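Local coordinates for protein RNA-dependent RNA Polymerase (Bombyx mori cytoplasmic polyhedrosis virus, PDB 6TZ0) that polymerises ribonucleotides on an RNA template, probably making plus strands during transcription and complementary minus strands during replication of the viral double-stranded genome, at residues 149-154 against 740-745; 155-158 against 162-165; 213-218 against 778-783; 220-225 against 336-341. All blocks are in the same frame, centred on the assembly; numbering follows the deposited sequence.

Contact 1 (149-154 against 740-745); sequences LCAVIA and SLWTRE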
# COMPACT_ATOMS: atom_id res chain seq x y z
N LEU A 149 18.24 20.47 18.52
CA LEU A 149 19.68 20.69 18.47
C LEU A 149 20.25 20.98 19.86
O LEU A 149 21.36 20.54 20.18
CB LEU A 149 20.00 21.83 17.50
CG LEU A 149 21.48 22.09 17.22
CD1 LEU A 149 22.11 20.88 16.59
CD2 LEU A 149 21.67 23.30 16.34
N CYS A 150 19.49 21.68 20.71
CA CYS A 150 19.89 21.89 22.10
C CYS A 150 19.96 20.58 22.87
O CYS A 150 20.85 20.40 23.70
CB CYS A 150 18.93 22.85 22.81
SG CYS A 150 19.12 24.59 22.39
N ALA A 151 19.05 19.64 22.58
CA ALA A 151 19.08 18.34 23.23
C ALA A 151 20.33 17.55 22.84
O ALA A 151 20.99 16.96 23.71
CB ALA A 151 17.82 17.55 22.90
N VAL A 152 20.68 17.57 21.55
CA VAL A 152 21.87 16.85 21.08
C VAL A 152 23.14 17.45 21.68
O VAL A 152 24.01 16.73 22.19
CB VAL A 152 21.91 16.84 19.54
CG1 VAL A 152 23.19 16.21 19.05
CG2 VAL A 152 20.75 16.07 18.99
N ILE A 153 23.25 18.78 21.66
CA ILE A 153 24.45 19.45 22.16
C ILE A 153 24.56 19.30 23.68
O ILE A 153 25.67 19.11 24.21
CB ILE A 153 24.45 20.92 21.70
CG1 ILE A 153 24.57 21.00 20.18
CG2 ILE A 153 25.56 21.71 22.34
CD1 ILE A 153 25.82 20.39 19.62
N ALA A 154 23.43 19.33 24.39
CA ALA A 154 23.43 19.13 25.84
C ALA A 154 23.88 17.72 26.21
O ALA A 154 24.64 17.54 27.17
CB ALA A 154 22.04 19.40 26.40
N SER A 740 15.20 7.61 12.45
CA SER A 740 15.38 9.04 12.67
C SER A 740 14.68 9.42 13.96
O SER A 740 13.45 9.37 14.05
CB SER A 740 14.83 9.85 11.51
OG SER A 740 15.08 11.22 11.70
N LEU A 741 15.46 9.81 14.96
CA LEU A 741 14.91 10.30 16.21
C LEU A 741 14.39 11.73 16.11
O LEU A 741 13.85 12.23 17.10
CB LEU A 741 15.97 10.22 17.31
CG LEU A 741 16.50 8.86 17.73
CD1 LEU A 741 17.62 9.02 18.73
CD2 LEU A 741 15.39 8.01 18.30
N TRP A 742 14.55 12.40 14.97
CA TRP A 742 14.37 13.84 14.92
C TRP A 742 13.44 14.33 13.82
O TRP A 742 12.90 15.44 13.96
CB TRP A 742 15.73 14.53 14.76
CG TRP A 742 16.73 14.07 15.80
CD1 TRP A 742 17.81 13.26 15.59
CD2 TRP A 742 16.67 14.31 17.20
NE1 TRP A 742 18.45 13.02 16.78
CE2 TRP A 742 17.77 13.66 17.78
CE3 TRP A 742 15.80 15.03 18.02
CZ2 TRP A 742 18.02 13.70 19.15
CZ3 TRP A 742 16.06 15.08 19.37
CH2 TRP A 742 17.16 14.42 19.92
N THR A 743 13.22 13.57 12.75
CA THR A 743 12.36 14.00 11.65
C THR A 743 11.14 13.09 11.55
O THR A 743 11.08 12.03 12.17
CB THR A 743 13.13 14.03 10.33
OG1 THR A 743 13.56 12.70 10.01
CG2 THR A 743 14.35 14.91 10.44
N ARG A 744 10.17 13.52 10.75
CA ARG A 744 8.94 12.76 10.53
C ARG A 744 8.58 12.72 9.05
O ARG A 744 9.20 13.37 8.21
CB ARG A 744 7.75 13.34 11.29
CG ARG A 744 7.81 13.18 12.76
CD ARG A 744 6.58 13.75 13.41
NE ARG A 744 5.39 12.99 13.07
CZ ARG A 744 4.98 11.91 13.74
NH1 ARG A 744 5.67 11.49 14.79
NH2 ARG A 744 3.88 11.27 13.37
N GLU A 745 7.54 11.94 8.76
CA GLU A 745 6.94 11.96 7.43
C GLU A 745 5.96 13.12 7.29
O GLU A 745 5.95 13.81 6.26
CB GLU A 745 6.25 10.63 7.14
CG GLU A 745 5.58 10.56 5.78
CD GLU A 745 4.97 9.21 5.49
OE1 GLU A 745 5.04 8.31 6.35
OE2 GLU A 745 4.41 9.04 4.38
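V152 and W742 meet obliquely. Methyl CG2 of V152 is 3.5 Å above the indole plane, displaced toward the rim on the benzo side. The closest atom pair is V152 CG2 with W742 CZ2 at 3.6 Å. The neighbouring ring atoms are farther from V152 CG2, W742 CE2 at 4.0 Å and W742 CH2 at 4.1 Å. The valine torsion selects this branch: CG1 is anti to the backbone N (chi1 175°), which leaves CG2 anti to the carbonyl carbon and puts it on the ring. A151, one residue earlier, adds a longer touch, its CB 4.4 Å from W742 CH2. The two helix residues therefore share the benzo end of the indole. Across the plane, CB of L741 lies 3.8 Å above the ring, again toward the rim, so the indole is held between its own chain neighbour and helix 145-160. That helix belongs to the N-terminal region of the polymerase, whereas W742 sits in the long loop between strand 732-733 and helix 754-766, so the contact ties together parts nearly 600 residues apart. The indole N-H is used elsewhere: NE1 hydrogen-bonds OG1 of T215 on helix 206-218, which probably helps to fix the rotation of the ring. Within the loop, the hydroxyls S740 OG and T743 OG1 are hydrogen-bonded at 2.7 Å. The side chain of A151 is about 7 Å from that of R147, an ATP-binding residue on the same helix, though this chain has no ATP bound.

Contact 2 (155-158 against 162-165); sequences SLDV and TTNY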
# COMPACT_ATOMS: atom_id res chain seq x y z
N SER A 155 23.41 16.72 25.45
CA SER A 155 23.83 15.35 25.71
C SER A 155 25.32 15.16 25.46
O SER A 155 26.01 14.51 26.26
CB SER A 155 23.03 14.39 24.84
OG SER A 155 23.36 14.58 23.48
N LEU A 156 25.84 15.75 24.38
CA LEU A 156 27.27 15.66 24.09
C LEU A 156 28.11 16.36 25.16
O LEU A 156 29.18 15.87 25.53
CB LEU A 156 27.56 16.24 22.72
CG LEU A 156 27.17 15.48 21.46
CD1 LEU A 156 27.11 16.43 20.31
CD2 LEU A 156 28.25 14.47 21.17
N ASP A 157 27.62 17.50 25.67
CA ASP A 157 28.36 18.23 26.70
C ASP A 157 28.41 17.46 28.01
O ASP A 157 29.46 17.40 28.66
CB ASP A 157 27.73 19.60 26.95
CG ASP A 157 27.93 20.55 25.81
OD1 ASP A 157 28.90 20.37 25.04
OD2 ASP A 157 27.15 21.51 25.70
N VAL A 158 27.29 16.86 28.41
CA VAL A 158 27.27 16.14 29.68
C VAL A 158 28.06 14.83 29.57
O VAL A 158 28.73 14.42 30.53
CB VAL A 158 25.82 15.93 30.15
CG1 VAL A 158 25.73 15.07 31.39
CG2 VAL A 158 25.22 17.27 30.44
N THR A 162 33.28 18.39 28.44
CA THR A 162 33.97 19.55 27.90
C THR A 162 33.13 20.11 26.77
O THR A 162 32.18 19.47 26.30
CB THR A 162 35.37 19.22 27.35
OG1 THR A 162 35.24 18.34 26.23
CG2 THR A 162 36.25 18.57 28.40
N THR A 163 33.49 21.30 26.33
CA THR A 163 32.74 21.96 25.27
C THR A 163 33.54 22.13 23.99
O THR A 163 33.02 22.70 23.02
CB THR A 163 32.23 23.32 25.78
OG1 THR A 163 31.34 23.88 24.82
CG2 THR A 163 33.39 24.27 26.02
N ASN A 164 34.78 21.65 23.94
CA ASN A 164 35.62 21.78 22.75
C ASN A 164 35.62 20.48 21.95
O ASN A 164 36.56 19.68 22.04
CB ASN A 164 37.04 22.23 23.12
CG ASN A 164 37.63 21.45 24.27
OD1 ASN A 164 37.01 20.52 24.79
ND2 ASN A 164 38.84 21.82 24.68
N TYR A 165 34.57 20.28 21.17
CA TYR A 165 34.50 19.22 20.17
C TYR A 165 33.97 19.84 18.88
O TYR A 165 33.26 20.85 18.93
CB TYR A 165 33.62 18.05 20.68
CG TYR A 165 32.22 18.39 21.10
CD1 TYR A 165 31.18 18.39 20.19
CD2 TYR A 165 31.94 18.70 22.42
CE1 TYR A 165 29.90 18.71 20.58
CE2 TYR A 165 30.68 19.01 22.82
CZ TYR A 165 29.66 19.01 21.90
OH TYR A 165 28.39 19.34 22.29
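The turn joining helix 145-160 to helix 166-175 folds back on the first helix here, and Y165, at the end of the turn, reaches L156 and D157 on that helix with its phenol. The CA atoms of D157 and T162 are 5.9 Å apart, so the return is tight. The hydroxyl OH of Y165 donates to D157 OD1 at 3.0 Å. The oxygen is met from above the carboxylate plane, 58° out of it, yet OD1 itself lies near the plane of the tyrosine ring, at its edge, 3.2 Å from Y165 CE2. D157 has a second partner for its other oxygen: OD2 forms a salt bridge with R168 on the following helix, so one carboxylate links turn and helix. L156 approaches the phenol obliquely, with CD1 3.6 Å from Y165 CE1; its CB lies beside the hydroxyl end of the ring, 3.2 Å from Y165 OH and 3.6 Å from Y165 CZ. The tyrosine gets there with CG between its backbone N and carbonyl carbon (chi1 56°), which swings the ring back toward the helix. At the outer side of the turn, T162 OG1 donates to N164 OD1 at 3.2 Å, with a C=O...donor angle of 175°.

Contact 3 (213-218 against 778-783); sequences VGTAIM and KMLGFF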
# COMPACT_ATOMS: atom_id res chain seq x y z
N VAL A 213 24.37 13.66 13.17
CA VAL A 213 25.80 13.42 13.40
C VAL A 213 26.09 13.34 14.90
O VAL A 213 26.87 12.50 15.35
CB VAL A 213 26.64 14.48 12.68
CG1 VAL A 213 28.11 14.37 13.04
CG2 VAL A 213 26.50 14.30 11.19
N GLY A 214 25.40 14.16 15.70
CA GLY A 214 25.54 14.04 17.14
C GLY A 214 24.94 12.76 17.70
O GLY A 214 25.45 12.21 18.68
N THR A 215 23.86 12.28 17.09
CA THR A 215 23.30 10.98 17.47
C THR A 215 24.27 9.85 17.14
O THR A 215 24.41 8.89 17.91
CB THR A 215 21.96 10.78 16.76
OG1 THR A 215 21.08 11.85 17.11
CG2 THR A 215 21.31 9.47 17.16
N ALA A 216 24.98 9.96 16.01
CA ALA A 216 25.97 8.95 15.65
C ALA A 216 27.18 8.98 16.57
O ALA A 216 27.78 7.93 16.82
CB ALA A 216 26.40 9.15 14.20
N ILE A 217 27.57 10.16 17.06
CA ILE A 217 28.65 10.23 18.04
C ILE A 217 28.20 9.63 19.37
O ILE A 217 28.94 8.88 20.01
CB ILE A 217 29.13 11.68 18.22
CG1 ILE A 217 29.73 12.21 16.93
CG2 ILE A 217 30.20 11.76 19.28
CD1 ILE A 217 29.95 13.68 17.00
N MET A 218 26.97 9.94 19.80
CA MET A 218 26.41 9.36 21.02
C MET A 218 26.26 7.84 20.92
O MET A 218 26.30 7.14 21.93
CB MET A 218 25.05 10.00 21.32
CG MET A 218 25.10 11.40 21.90
SD MET A 218 25.52 11.42 23.66
CE MET A 218 27.25 11.84 23.58
N LYS A 778 21.03 6.23 25.74
CA LYS A 778 20.15 6.47 26.87
C LYS A 778 20.24 7.91 27.36
O LYS A 778 19.22 8.53 27.70
CB LYS A 778 20.46 5.49 28.02
CG LYS A 778 19.44 5.57 29.16
CD LYS A 778 19.55 4.39 30.11
CE LYS A 778 20.65 4.55 31.14
NZ LYS A 778 20.24 5.52 32.19
N MET A 779 21.45 8.47 27.37
CA MET A 779 21.61 9.87 27.77
C MET A 779 20.96 10.81 26.75
O MET A 779 20.36 11.82 27.13
CB MET A 779 23.09 10.20 27.95
CG MET A 779 23.33 11.58 28.52
SD MET A 779 25.04 11.88 28.94
CE MET A 779 25.18 10.86 30.40
N LEU A 780 21.06 10.47 25.47
CA LEU A 780 20.45 11.29 24.42
C LEU A 780 18.93 11.28 24.52
O LEU A 780 18.29 12.33 24.37
CB LEU A 780 20.90 10.78 23.06
CG LEU A 780 20.45 11.55 21.83
CD1 LEU A 780 20.99 12.96 21.88
CD2 LEU A 780 20.95 10.85 20.61
N GLY A 781 18.34 10.12 24.79
CA GLY A 781 16.91 10.06 25.01
C GLY A 781 16.46 10.77 26.27
O GLY A 781 15.38 11.38 26.29
N PHE A 782 17.27 10.72 27.34
CA PHE A 782 16.96 11.48 28.55
C PHE A 782 16.96 12.98 28.28
O PHE A 782 16.07 13.69 28.77
CB PHE A 782 17.96 11.15 29.65
CG PHE A 782 17.84 12.05 30.86
CD1 PHE A 782 16.77 11.93 31.73
CD2 PHE A 782 18.81 13.00 31.12
CE1 PHE A 782 16.67 12.76 32.83
CE2 PHE A 782 18.71 13.82 32.22
CZ PHE A 782 17.64 13.70 33.08
N PHE A 783 17.91 13.48 27.50
CA PHE A 783 17.92 14.92 27.25
C PHE A 783 16.86 15.34 26.24
O PHE A 783 16.36 16.47 26.32
CB PHE A 783 19.29 15.39 26.82
CG PHE A 783 20.22 15.58 27.97
CD1 PHE A 783 20.03 16.63 28.84
CD2 PHE A 783 21.29 14.74 28.17
CE1 PHE A 783 20.86 16.82 29.90
CE2 PHE A 783 22.14 14.93 29.23
CZ PHE A 783 21.92 15.97 30.10
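Between helical segments 213-218 and 778-783 the nearest CA atoms are those of M218 and L780, 7.1 Å apart. L780 does the bridging, pointing its side chain at the facing helix so that methyl CD2 reaches both T215 and M218, residues three apart in sequence and so on the same side of their helix. Toward T215 the methyl is nearly equidistant from the two branches: L780 CD2 is 3.6 Å from T215 OG1 and 3.7 Å from T215 CG2, the two side chains crossing at about a right angle. Toward M218 the approach is looser, with M218 CB 4.2 Å from L780 CD2 and M218 CG 4.4 Å from L780 CD1. With CG of the leucine anti to the backbone N (chi1 -177°) and chi2 at 62°, CD2 comes to lie at T215. This is largely apolar helix-helix packing in the buried interior, where helix 206-218 of the N-terminal region meets helix 774-786, more than 550 residues later in the chain; 176 Å² is buried, both sides summed. The hydroxyl touched by the leucine methyl is satisfied by other atoms: T215 OG1 hydrogen-bonds the carbonyl of C211, a turn earlier in its helix. Helix 145-160 closes one flank of the pair, with W159 touching both M218 and M779. R147, an ATP-binding residue on that same helix, has its side chain about 12 Å from that of L780, with no ATP bound to this chain in the model.

Contact 4 (220-225 against 336-341); sequences GILTHV and RAMTND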
# COMPACT_ATOMS: atom_id res chain seq x y z
N GLY A 220 28.42 5.85 19.49
CA GLY A 220 29.69 5.18 19.38
C GLY A 220 30.08 4.78 17.98
O GLY A 220 31.08 4.08 17.80
N ILE A 221 29.31 5.21 16.98
CA ILE A 221 29.61 4.87 15.59
C ILE A 221 30.65 5.82 15.01
O ILE A 221 31.62 5.39 14.38
CB ILE A 221 28.31 4.87 14.78
CG1 ILE A 221 27.38 3.77 15.30
CG2 ILE A 221 28.58 4.70 13.30
CD1 ILE A 221 25.98 3.88 14.80
N LEU A 222 30.46 7.11 15.21
CA LEU A 222 31.41 8.11 14.74
C LEU A 222 32.19 8.69 15.91
O LEU A 222 31.63 8.91 16.99
CB LEU A 222 30.70 9.24 14.00
CG LEU A 222 30.05 8.92 12.66
CD1 LEU A 222 29.34 10.15 12.15
CD2 LEU A 222 31.09 8.47 11.66
N THR A 223 33.47 8.92 15.69
CA THR A 223 34.28 9.68 16.63
C THR A 223 34.18 11.16 16.25
O THR A 223 33.38 11.55 15.40
CB THR A 223 35.71 9.16 16.63
OG1 THR A 223 36.30 9.36 15.34
CG2 THR A 223 35.73 7.68 16.95
N HIS A 224 34.99 12.01 16.87
CA HIS A 224 34.91 13.43 16.56
C HIS A 224 35.58 13.76 15.23
O HIS A 224 35.07 14.60 14.47
CB HIS A 224 35.51 14.25 17.70
CG HIS A 224 34.73 14.17 18.97
ND1 HIS A 224 33.53 14.84 19.15
CD2 HIS A 224 34.95 13.50 20.12
CE1 HIS A 224 33.06 14.58 20.36
NE2 HIS A 224 33.90 13.77 20.97
N VAL A 225 36.68 13.09 14.93
CA VAL A 225 37.35 13.32 13.65
C VAL A 225 36.52 12.75 12.52
O VAL A 225 36.44 13.31 11.42
CB VAL A 225 38.76 12.71 13.69
CG1 VAL A 225 39.62 13.31 12.62
CG2 VAL A 225 39.38 12.84 15.05
N ARG A 336 27.95 4.26 6.80
CA ARG A 336 26.49 4.42 6.82
C ARG A 336 26.10 5.73 7.49
O ARG A 336 25.16 6.40 7.06
CB ARG A 336 25.82 3.25 7.54
CG ARG A 336 25.95 1.91 6.84
CD ARG A 336 25.29 1.99 5.51
NE ARG A 336 23.84 2.13 5.60
CZ ARG A 336 23.00 1.14 5.35
NH1 ARG A 336 23.46 -0.02 4.93
NH2 ARG A 336 21.69 1.34 5.45
N ALA A 337 26.81 6.10 8.56
CA ALA A 337 26.56 7.40 9.18
C ALA A 337 27.05 8.55 8.32
O ALA A 337 26.53 9.66 8.43
CB ALA A 337 27.22 7.45 10.56
N MET A 338 28.05 8.31 7.47
CA MET A 338 28.59 9.38 6.64
C MET A 338 27.80 9.62 5.37
O MET A 338 27.84 10.73 4.84
CB MET A 338 30.04 9.08 6.27
CG MET A 338 31.00 9.23 7.42
SD MET A 338 32.69 8.79 7.03
CE MET A 338 33.42 8.94 8.65
N THR A 339 27.09 8.62 4.86
CA THR A 339 26.33 8.82 3.63
C THR A 339 24.84 9.04 3.85
O THR A 339 24.21 9.74 3.07
CB THR A 339 26.54 7.63 2.68
OG1 THR A 339 26.25 6.41 3.37
CG2 THR A 339 27.95 7.60 2.15
N ASN A 340 24.25 8.43 4.88
CA ASN A 340 22.84 8.65 5.17
C ASN A 340 22.69 9.81 6.14
O ASN A 340 23.53 10.04 7.02
CB ASN A 340 22.19 7.39 5.75
CG ASN A 340 20.67 7.47 5.79
OD1 ASN A 340 20.07 8.46 5.38
ND2 ASN A 340 20.04 6.42 6.30
N ASP A 341 21.60 10.55 5.98
CA ASP A 341 21.37 11.80 6.67
C ASP A 341 20.36 11.69 7.81
O ASP A 341 20.40 12.50 8.73
CB ASP A 341 20.86 12.84 5.68
CG ASP A 341 21.03 14.25 6.16
OD1 ASP A 341 21.68 14.48 7.20
OD2 ASP A 341 20.49 15.16 5.49
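L222 can be followed outward as it closes on A337. Its CB heads toward helix 325-339 but is still 5.2 Å from A337 CB. With CG anti to the carbonyl carbon (chi1 -68°), the chain continues to the helix, where L222 CG comes to 3.8 Å from A337 CB. There it forks. CD1 stays on the alanine, L222 CD1 lying 3.8 Å from A337 CB, while L222 CD2 meets the tip of M338, 3.8 Å from M338 CE, and is still 4.2 Å from A337 CB. The leucine thus straddles two consecutive helix residues. M338 meets it with an extended chain beyond CG (chi2 176°), which carries the methyl out to the leucine obliquely. I221 adds a second touch on the same alanine, its CG2 4.1 Å from A337 CB. I221 and L222 lie in the short link between helices 206-218 and 224-237. G220, of positive phi, closes the first helix in a Schellman motif. T223 is the N-cap of the second in a capping box: its side chain caps a backbone N at the helix start, and E226 OE1 returns to T223 N. Farther along helix 224-237, V229 and A230 also touch M338, so the methionine lies against link and helix together. The interhelical link therefore packs on the last turn of helix 325-339, whose backbone ends with N340 N bonded to R336 O at 3.1 Å. All three residue pairs across the contact are carbon against carbon, which implies that shape and burial, not directional bonding, hold the segments together.

All four contacts lie on one side of the chain's centre, with contact 3 in the middle: centre to centre it is about 9 Å from contact 1, 12 Å from contact 2 and 13 Å from contact 4. Contacts 1 and 2 share helix 145-160; contact 4 uses the link just after helix 206-218, the helix of contact 3, where A216 O probably accepts bonds from I221 N and L222 N. Along the chain, contact 2 closes first and contact 4 spans 220-341, while the segments of contacts 1 and 3 alternate. Contacts 1 and 3 pack helices 145-160 and 206-218 against elements more than 550 residues later; contacts 2 and 4 join nearer parts.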